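Local coordinates for guanine deaminase (Escherichia coli, PDB 6OHB), which catalyses the zinc-dependent hydrolytic deamination of guanine to xanthine and ammonia, a step in purine degradation, at residues A[199-204]-A[383-388]; A[151-156]-A[163-168]; A[426-429]-A[434-437]. All coordinates share one frame; numbering follows the deposited sequence.

Interaction 1 (A[199-204]-A[383-388]); sequences NGRLLY and GKEADF
R201 reaches across to two acids, E385 and D387, in a buried salt-bridge network. E385 OE1 and D387 OD2 both lie at the guanidinium edge, near its plane. E385 OE1 is gripped twice: R201 NH2 donates to it at 2.7 Å, and R201 NE adds a weak bond at 2.9 Å. The two flat groups stand nearly perpendicular, 84° apart, and NH2 meets OE1 from above the carboxylate plane. D387 comes from the direction opposite to R201; its OD2 makes a salt bridge to R201 NH2, modelled so short that its length is doubtful, while R201 NH1 makes a weak bond to D387 OD1 at 3.2 Å. The arginine chain bends at chi3 (74°), which turns its guanidinium between the acids. Second partners fix all three groups: R162 forms a salt bridge with E385 OE2, the carbonyl of N160 accepts from R201 NH1, and the backbone N of D431 donates to D387 OD1. R201 sits in a type II' turn, closed by L202 N to N199 O at 3.1 Å, which presents its side chain to the acids. The arrangement is a buried charge network joining the turn before barrel strand 203-208 to the segment entering strand 388-391.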
loop_
_atom_site.group_PDB
_atom_site.type_symbol
_atom_site.label_atom_id
_atom_site.label_comp_id
_atom_site.label_asym_id
_atom_site.label_seq_id
_atom_site.Cartn_x
_atom_site.Cartn_y
_atom_site.Cartn_z
ATOM N N ASN A 199 -28.192 -11.629 -19.666
ATOM C CA ASN A 199 -29.292 -11.647 -18.698
ATOM C C ASN A 199 -29.215 -10.359 -17.885
ATOM O O ASN A 199 -28.392 -10.226 -16.977
ATOM C CB ASN A 199 -29.211 -12.885 -17.812
ATOM C CG ASN A 199 -30.385 -13.007 -16.851
ATOM O OD1 ASN A 199 -31.068 -12.032 -16.547
ATOM N ND2 ASN A 199 -30.613 -14.217 -16.358
ATOM N N GLY A 200 -30.079 -9.406 -18.208
ATOM C CA GLY A 200 -29.958 -8.085 -17.617
ATOM C C GLY A 200 -28.672 -7.432 -18.086
ATOM O O GLY A 200 -28.372 -7.390 -19.285
ATOM N N ARG A 201 -27.891 -6.923 -17.139
ATOM C CA ARG A 201 -26.609 -6.311 -17.445
ATOM C C ARG A 201 -25.453 -7.290 -17.280
ATOM O O ARG A 201 -24.291 -6.889 -17.383
ATOM C CB ARG A 201 -26.388 -5.073 -16.570
ATOM C CG ARG A 201 -27.407 -3.952 -16.787
ATOM C CD ARG A 201 -27.280 -2.879 -15.704
ATOM N NE ARG A 201 -26.094 -2.046 -15.899
ATOM C CZ ARG A 201 -25.393 -1.484 -14.919
ATOM N NH1 ARG A 201 -25.742 -1.655 -13.651
ATOM N NH2 ARG A 201 -24.331 -0.748 -15.211
ATOM N N LEU A 202 -25.748 -8.565 -17.046
ATOM C CA LEU A 202 -24.710 -9.566 -16.871
ATOM C C LEU A 202 -24.127 -9.975 -18.219
ATOM O O LEU A 202 -24.783 -9.883 -19.262
ATOM C CB LEU A 202 -25.269 -10.795 -16.153
ATOM C CG LEU A 202 -25.865 -10.534 -14.771
ATOM C CD1 LEU A 202 -26.461 -11.806 -14.192
ATOM C CD2 LEU A 202 -24.811 -9.955 -13.832
ATOM N N LEU A 203 -22.871 -10.416 -18.187
ATOM C CA LEU A 203 -22.152 -10.839 -19.380
ATOM C C LEU A 203 -21.264 -12.023 -19.028
ATOM O O LEU A 203 -20.780 -12.138 -17.899
ATOM C CB LEU A 203 -21.304 -9.696 -19.960
ATOM C CG LEU A 203 -22.046 -8.405 -20.320
ATOM C CD1 LEU A 203 -21.088 -7.233 -20.474
ATOM C CD2 LEU A 203 -22.865 -8.603 -21.588
ATOM N N TYR A 204 -21.049 -12.904 -20.002
ATOM C CA TYR A 204 -20.270 -14.117 -19.789
ATOM C C TYR A 204 -18.916 -14.024 -20.483
ATOM O O TYR A 204 -18.804 -13.483 -21.586
ATOM C CB TYR A 204 -21.020 -15.365 -20.275
ATOM C CG TYR A 204 -20.324 -16.651 -19.871
ATOM C CD1 TYR A 204 -19.287 -17.178 -20.641
ATOM C CD2 TYR A 204 -20.690 -17.327 -18.716
ATOM C CE1 TYR A 204 -18.642 -18.338 -20.269
ATOM C CE2 TYR A 204 -20.052 -18.488 -18.341
ATOM C CZ TYR A 204 -19.027 -18.987 -19.119
ATOM O OH TYR A 204 -18.385 -20.142 -18.750
ATOM N N GLY A 383 -27.409 9.067 -21.505
ATOM C CA GLY A 383 -27.593 7.732 -22.024
ATOM C C GLY A 383 -26.770 6.647 -21.350
ATOM O O GLY A 383 -27.125 5.468 -21.461
ATOM N N LYS A 384 -25.685 7.000 -20.658
ATOM C CA LYS A 384 -24.860 5.998 -19.991
ATOM C C LYS A 384 -25.566 5.411 -18.773
ATOM O O LYS A 384 -26.413 6.052 -18.142
ATOM C CB LYS A 384 -23.528 6.601 -19.548
ATOM C CG LYS A 384 -22.608 7.000 -20.677
ATOM C CD LYS A 384 -22.157 5.796 -21.470
ATOM C CE LYS A 384 -21.022 6.176 -22.397
ATOM N NZ LYS A 384 -19.767 6.387 -21.619
ATOM N N GLU A 385 -25.201 4.176 -18.438
ATOM C CA GLU A 385 -25.739 3.539 -17.244
ATOM C C GLU A 385 -25.193 4.221 -15.993
ATOM O O GLU A 385 -24.004 4.539 -15.903
ATOM C CB GLU A 385 -25.413 2.048 -17.254
ATOM C CG GLU A 385 -26.006 1.356 -18.475
ATOM C CD GLU A 385 -25.542 -0.073 -18.656
ATOM O OE1 GLU A 385 -24.622 -0.514 -17.927
ATOM O OE2 GLU A 385 -26.101 -0.750 -19.549
ATOM N N ALA A 386 -26.081 4.458 -15.027
ATOM C CA ALA A 386 -25.763 5.296 -13.869
ATOM C C ALA A 386 -25.146 4.448 -12.754
ATOM O O ALA A 386 -25.758 4.154 -11.728
ATOM C CB ALA A 386 -27.010 6.037 -13.398
ATOM N N ASP A 387 -23.892 4.067 -12.978
ATOM C CA ASP A 387 -23.051 3.423 -11.972
ATOM C C ASP A 387 -22.053 4.476 -11.518
ATOM O O ASP A 387 -21.208 4.904 -12.310
ATOM C CB ASP A 387 -22.305 2.216 -12.542
ATOM C CG ASP A 387 -23.223 1.113 -13.034
ATOM O OD1 ASP A 387 -24.411 1.072 -12.640
ATOM O OD2 ASP A 387 -22.737 0.279 -13.831
ATOM N N PHE A 388 -22.135 4.902 -10.261
ATOM C CA PHE A 388 -21.198 5.927 -9.822
ATOM C C PHE A 388 -20.949 5.810 -8.325
ATOM O O PHE A 388 -21.650 5.097 -7.604
ATOM C CB PHE A 388 -21.678 7.337 -10.194
ATOM C CG PHE A 388 -23.013 7.723 -9.603
ATOM C CD1 PHE A 388 -24.195 7.387 -10.242
ATOM C CD2 PHE A 388 -23.078 8.465 -8.430
ATOM C CE1 PHE A 388 -25.422 7.758 -9.709
ATOM C CE2 PHE A 388 -24.299 8.842 -7.895
ATOM C CZ PHE A 388 -25.473 8.487 -8.536
#

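Interaction 2 (A[151-156]-A[163-168])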
loop_
_atom_site.group_PDB
_atom_site.type_symbol
_atom_site.label_atom_id
_atom_site.label_comp_id
_atom_site.label_asym_id
_atom_site.label_seq_id
_atom_site.Cartn_x
_atom_site.Cartn_y
_atom_site.Cartn_z
ATOM N N ALA A 151 -24.072 -19.018 -8.269
ATOM C CA ALA A 151 -24.242 -18.233 -7.048
ATOM C C ALA A 151 -23.750 -16.802 -7.236
ATOM O O ALA A 151 -24.408 -15.841 -6.806
ATOM C CB ALA A 151 -23.506 -18.906 -5.889
ATOM N N LEU A 152 -22.586 -16.644 -7.871
ATOM C CA LEU A 152 -22.037 -15.315 -8.122
ATOM C C LEU A 152 -22.965 -14.492 -9.011
ATOM O O LEU A 152 -23.236 -13.314 -8.729
ATOM C CB LEU A 152 -20.654 -15.437 -8.757
ATOM C CG LEU A 152 -20.009 -14.107 -9.136
ATOM C CD1 LEU A 152 -19.557 -13.381 -7.879
ATOM C CD2 LEU A 152 -18.850 -14.319 -10.096
ATOM N N PHE A 153 -23.456 -15.096 -10.098
ATOM C CA PHE A 153 -24.355 -14.392 -11.005
ATOM C C PHE A 153 -25.670 -14.041 -10.318
ATOM O O PHE A 153 -26.246 -12.981 -10.578
ATOM C CB PHE A 153 -24.599 -15.227 -12.260
ATOM C CG PHE A 153 -23.643 -14.930 -13.381
ATOM C CD1 PHE A 153 -23.359 -13.623 -13.739
ATOM C CD2 PHE A 153 -23.030 -15.957 -14.076
ATOM C CE1 PHE A 153 -22.480 -13.346 -14.771
ATOM C CE2 PHE A 153 -22.152 -15.687 -15.111
ATOM C CZ PHE A 153 -21.876 -14.381 -15.457
ATOM N N GLU A 154 -26.157 -14.912 -9.427
ATOM C CA GLU A 154 -27.374 -14.597 -8.682
ATOM C C GLU A 154 -27.170 -13.360 -7.820
ATOM O O GLU A 154 -28.003 -12.439 -7.814
ATOM C CB GLU A 154 -27.762 -15.775 -7.788
ATOM C CG GLU A 154 -28.467 -16.934 -8.450
ATOM C CD GLU A 154 -29.100 -17.847 -7.417
ATOM O OE1 GLU A 154 -29.554 -18.950 -7.784
ATOM O OE2 GLU A 154 -29.141 -17.456 -6.228
ATOM N N ALA A 155 -26.045 -13.320 -7.097
ATOM C CA ALA A 155 -25.749 -12.163 -6.256
ATOM C C ALA A 155 -25.633 -10.890 -7.087
ATOM O O ALA A 155 -26.166 -9.840 -6.706
ATOM C CB ALA A 155 -24.466 -12.404 -5.458
ATOM N N ALA A 156 -24.951 -10.962 -8.232
ATOM C CA ALA A 156 -24.788 -9.770 -9.063
ATOM C C ALA A 156 -26.108 -9.324 -9.689
ATOM O O ALA A 156 -26.353 -8.121 -9.840
ATOM C CB ALA A 156 -23.740 -10.027 -10.145
ATOM N N MET A 163 -21.652 -7.096 -14.719
ATOM C CA MET A 163 -20.499 -7.903 -14.367
ATOM C C MET A 163 -20.244 -8.924 -15.467
ATOM O O MET A 163 -21.182 -9.530 -15.992
ATOM C CB MET A 163 -20.721 -8.622 -13.025
ATOM C CG MET A 163 -19.785 -9.795 -12.776
ATOM S SD MET A 163 -20.147 -10.663 -11.243
ATOM C CE MET A 163 -19.806 -9.379 -10.038
ATOM N N ILE A 164 -18.974 -9.122 -15.795
ATOM C CA ILE A 164 -18.553 -10.183 -16.698
ATOM C C ILE A 164 -17.913 -11.281 -15.859
ATOM O O ILE A 164 -16.997 -11.017 -15.070
ATOM C CB ILE A 164 -17.571 -9.660 -17.759
ATOM C CG1 ILE A 164 -18.017 -8.295 -18.279
ATOM C CG2 ILE A 164 -17.427 -10.669 -18.896
ATOM C CD1 ILE A 164 -17.048 -7.679 -19.268
ATOM N N ALA A 165 -18.399 -12.508 -16.022
ATOM C CA ALA A 165 -17.888 -13.640 -15.269
ATOM C C ALA A 165 -18.021 -14.892 -16.125
ATOM O O ALA A 165 -18.681 -14.894 -17.169
ATOM C CB ALA A 165 -18.625 -13.795 -13.935
ATOM N N GLY A 166 -17.382 -15.963 -15.673
ATOM C CA GLY A 166 -17.441 -17.219 -16.390
ATOM C C GLY A 166 -16.836 -18.336 -15.574
ATOM O O GLY A 166 -16.103 -18.102 -14.606
ATOM N N LYS A 167 -17.160 -19.560 -15.978
ATOM C CA LYS A 167 -16.631 -20.753 -15.334
ATOM C C LYS A 167 -15.195 -21.012 -15.773
ATOM O O LYS A 167 -14.857 -20.879 -16.953
ATOM C CB LYS A 167 -17.507 -21.959 -15.665
ATOM C CG LYS A 167 -16.993 -23.280 -15.143
ATOM C CD LYS A 167 -17.638 -24.438 -15.886
ATOM C CE LYS A 167 -16.600 -25.261 -16.632
ATOM N NZ LYS A 167 -15.632 -25.901 -15.707
ATOM N N VAL A 168 -14.350 -21.393 -14.815
ATOM C CA VAL A 168 -12.964 -21.719 -15.123
ATOM C C VAL A 168 -12.914 -23.032 -15.892
ATOM O O VAL A 168 -13.567 -24.015 -15.519
ATOM C CB VAL A 168 -12.129 -21.803 -13.837
ATOM C CG1 VAL A 168 -10.706 -22.237 -14.159
ATOM C CG2 VAL A 168 -12.128 -20.474 -13.107
#
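Helix 146-158 packs on strand 164-169 within a beta-alpha-beta unit, and L152, F153 and A156 of the helix meet M163 and A165 of the strand side. The side chains meet by apolar packing, with no hydrogen bond across. M163 extends through chi2 and then bends at chi3 (-64°), bringing its sulfur up to the helix: M163 SD lies 3.8 Å from A156 CB and 4.0 Å from L152 CG. In L152, with CG opposite its own backbone N, chi1 177° aims CG at the strand, and CD2 reaches A165 CB at 3.9 Å. L152 also touches Y85, a probable substrate-binding residue, and the A165 side chain lies about 13 Å from the zinc ion. The unit runs from strand 135-141 through this helix to strand 164-169, parallel to the first, as in the TIM-barrel fold of amidohydrolases; the helix here lies outside the barrel wall. V140 of strand 135-141 also touches L152 and M163, while I127 and L130 of helix 116-132 reach M163 from the neighbouring helix. F153 starts out pointing neither at the strand nor away from it, but its ring end comes nearer, and the same ring stacks with W196 of helix 182-196. Were F153 cut back to an alanine, a gap would probably open beside A165 CB and W196 would lose its stacking partner. F153 CZ sits 3.6 Å from A165 CB, with M163 O near the ring plane at the edge, 4.2 Å from F153 CE1.

Interaction 3 (A[426-429]-A[434-437]); sequences YRTY and LVYE
Y429 lays one ring face over L434 in a beta hairpin of strands 425-430 and 433-437. L434 CB sits 4.1 Å from the Y429 ring centroid, 21° off its normal, a CH-pi contact; the phenol OH hydrogen-bonds to Y69. On the same face of the sheet, R427 bends at chi2 (-79°) and crosses L434 and E437 obliquely. Its CD lies 3.7 Å from L434 CD1, and E437 CB packs over one face of the guanidinium. E437 OE1 lies 4.4 Å from R427 NE, well out of that plane, so opposite charges sit close but no N-H points at the oxygen. R427 NH1 instead bonds to Y426 O at 2.9 Å, and the Y426 ring covers a guanidinium face. T428 and Y436 point to the other face, where their CB atoms approach to 4.0 Å; T428 OG1 hydrogen-bonds to L131 O of helix 116-132. A classic beta bulge, V435 and Y436 opposite T428, shifts the register by one. The strands run antiparallel at 158°, and T428 N donates to Y436 O at 2.9 Å. At the bulge T428 O accepts from V435 N at 2.8 Å and Y436 N at 3.1 Å, both in its carbonyl plane.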
loop_
_atom_site.group_PDB
_atom_site.type_symbol
_atom_site.label_atom_id
_atom_site.label_comp_id
_atom_site.label_asym_id
_atom_site.label_seq_id
_atom_site.Cartn_x
_atom_site.Cartn_y
_atom_site.Cartn_z
ATOM N N TYR A 426 -18.012 6.754 0.124
ATOM C CA TYR A 426 -19.129 7.214 0.946
ATOM C C TYR A 426 -20.455 6.619 0.481
ATOM O O TYR A 426 -21.270 6.189 1.309
ATOM C CB TYR A 426 -19.182 8.749 0.917
ATOM C CG TYR A 426 -20.229 9.403 1.798
ATOM C CD1 TYR A 426 -20.118 9.389 3.189
ATOM C CD2 TYR A 426 -21.315 10.070 1.234
ATOM C CE1 TYR A 426 -21.074 10.004 3.997
ATOM C CE2 TYR A 426 -22.276 10.693 2.031
ATOM C CZ TYR A 426 -22.153 10.655 3.408
ATOM O OH TYR A 426 -23.107 11.269 4.194
ATOM N N ARG A 427 -20.685 6.588 -0.830
ATOM C CA ARG A 427 -21.896 5.976 -1.362
ATOM C C ARG A 427 -21.554 5.284 -2.675
ATOM O O ARG A 427 -20.673 5.733 -3.413
ATOM C CB ARG A 427 -23.022 7.012 -1.608
ATOM C CG ARG A 427 -23.557 7.774 -0.380
ATOM C CD ARG A 427 -24.535 6.947 0.444
ATOM N NE ARG A 427 -25.104 7.700 1.565
ATOM C CZ ARG A 427 -24.511 7.870 2.747
ATOM N NH1 ARG A 427 -23.310 7.344 2.991
ATOM N NH2 ARG A 427 -25.123 8.568 3.696
ATOM N N THR A 428 -22.260 4.194 -2.967
ATOM C CA THR A 428 -22.138 3.526 -4.258
ATOM C C THR A 428 -23.527 3.320 -4.849
ATOM O O THR A 428 -24.402 2.714 -4.208
ATOM C CB THR A 428 -21.394 2.184 -4.148
ATOM O OG1 THR A 428 -20.081 2.411 -3.622
ATOM C CG2 THR A 428 -21.264 1.528 -5.521
ATOM N N TYR A 429 -23.699 3.802 -6.085
ATOM C CA TYR A 429 -24.921 3.671 -6.864
ATOM C C TYR A 429 -24.675 2.706 -8.017
ATOM O O TYR A 429 -23.704 2.864 -8.772
ATOM C CB TYR A 429 -25.368 5.028 -7.426
ATOM C CG TYR A 429 -26.029 5.966 -6.434
ATOM C CD1 TYR A 429 -25.277 6.655 -5.483
ATOM C CD2 TYR A 429 -27.408 6.178 -6.460
ATOM C CE1 TYR A 429 -25.883 7.524 -4.575
ATOM C CE2 TYR A 429 -28.020 7.041 -5.556
ATOM C CZ TYR A 429 -27.254 7.713 -4.619
ATOM O OH TYR A 429 -27.863 8.571 -3.726
ATOM N N LEU A 434 -29.055 3.443 -5.120
ATOM C CA LEU A 434 -28.106 3.410 -4.014
ATOM C C LEU A 434 -28.004 1.982 -3.494
ATOM O O LEU A 434 -28.964 1.454 -2.920
ATOM C CB LEU A 434 -28.536 4.376 -2.915
ATOM C CG LEU A 434 -27.676 4.365 -1.648
ATOM C CD1 LEU A 434 -26.237 4.698 -1.994
ATOM C CD2 LEU A 434 -28.216 5.358 -0.631
ATOM N N VAL A 435 -26.846 1.350 -3.686
ATOM C CA VAL A 435 -26.650 -0.025 -3.244
ATOM C C VAL A 435 -25.626 -0.149 -2.129
ATOM O O VAL A 435 -25.469 -1.255 -1.582
ATOM C CB VAL A 435 -26.262 -0.950 -4.416
ATOM C CG1 VAL A 435 -27.413 -1.059 -5.407
ATOM C CG2 VAL A 435 -25.006 -0.442 -5.104
ATOM N N TYR A 436 -24.916 0.924 -1.777
ATOM C CA TYR A 436 -24.068 0.845 -0.592
ATOM C C TYR A 436 -23.932 2.216 0.050
ATOM O O TYR A 436 -23.736 3.219 -0.644
ATOM C CB TYR A 436 -22.678 0.283 -0.908
ATOM C CG TYR A 436 -21.654 0.504 0.191
ATOM C CD1 TYR A 436 -21.560 -0.367 1.274
ATOM C CD2 TYR A 436 -20.768 1.579 0.139
ATOM C CE1 TYR A 436 -20.614 -0.168 2.281
ATOM C CE2 TYR A 436 -19.827 1.789 1.134
ATOM C CZ TYR A 436 -19.752 0.912 2.201
ATOM O OH TYR A 436 -18.816 1.122 3.190
ATOM N N GLU A 437 -24.000 2.235 1.383
ATOM C CA GLU A 437 -23.780 3.437 2.176
ATOM C C GLU A 437 -22.887 3.098 3.362
ATOM O O GLU A 437 -23.187 2.176 4.125
ATOM C CB GLU A 437 -25.105 4.041 2.659
ATOM C CG GLU A 437 -26.058 3.040 3.269
ATOM C CD GLU A 437 -27.405 3.643 3.588
ATOM O OE1 GLU A 437 -27.857 4.549 2.842
ATOM O OE2 GLU A 437 -28.001 3.207 4.596
#

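In the fold
Interactions 1 and 2 are buried, whereas interaction 3 is partly exposed near the C-terminus. Their chemistry differs accordingly: enclosed charges in interaction 1, apolar helix-on-strand packing in interaction 2, and backbone bonding with mixed side-chain cover in interaction 3. Interactions 1 and 2 share neighbouring barrel strands, since L203 pairs with M163 and A165 through probable backbone hydrogen bonds. Interaction 1 also leads into interaction 3: F388 O probably accepts from Y429 N, and their rings stack, so the hairpin joins strand 388-391 through its strand 425-430. Interactions 2 and 3 do not touch, their nearest atoms about 8 Å apart, and helix 116-132 contacts both.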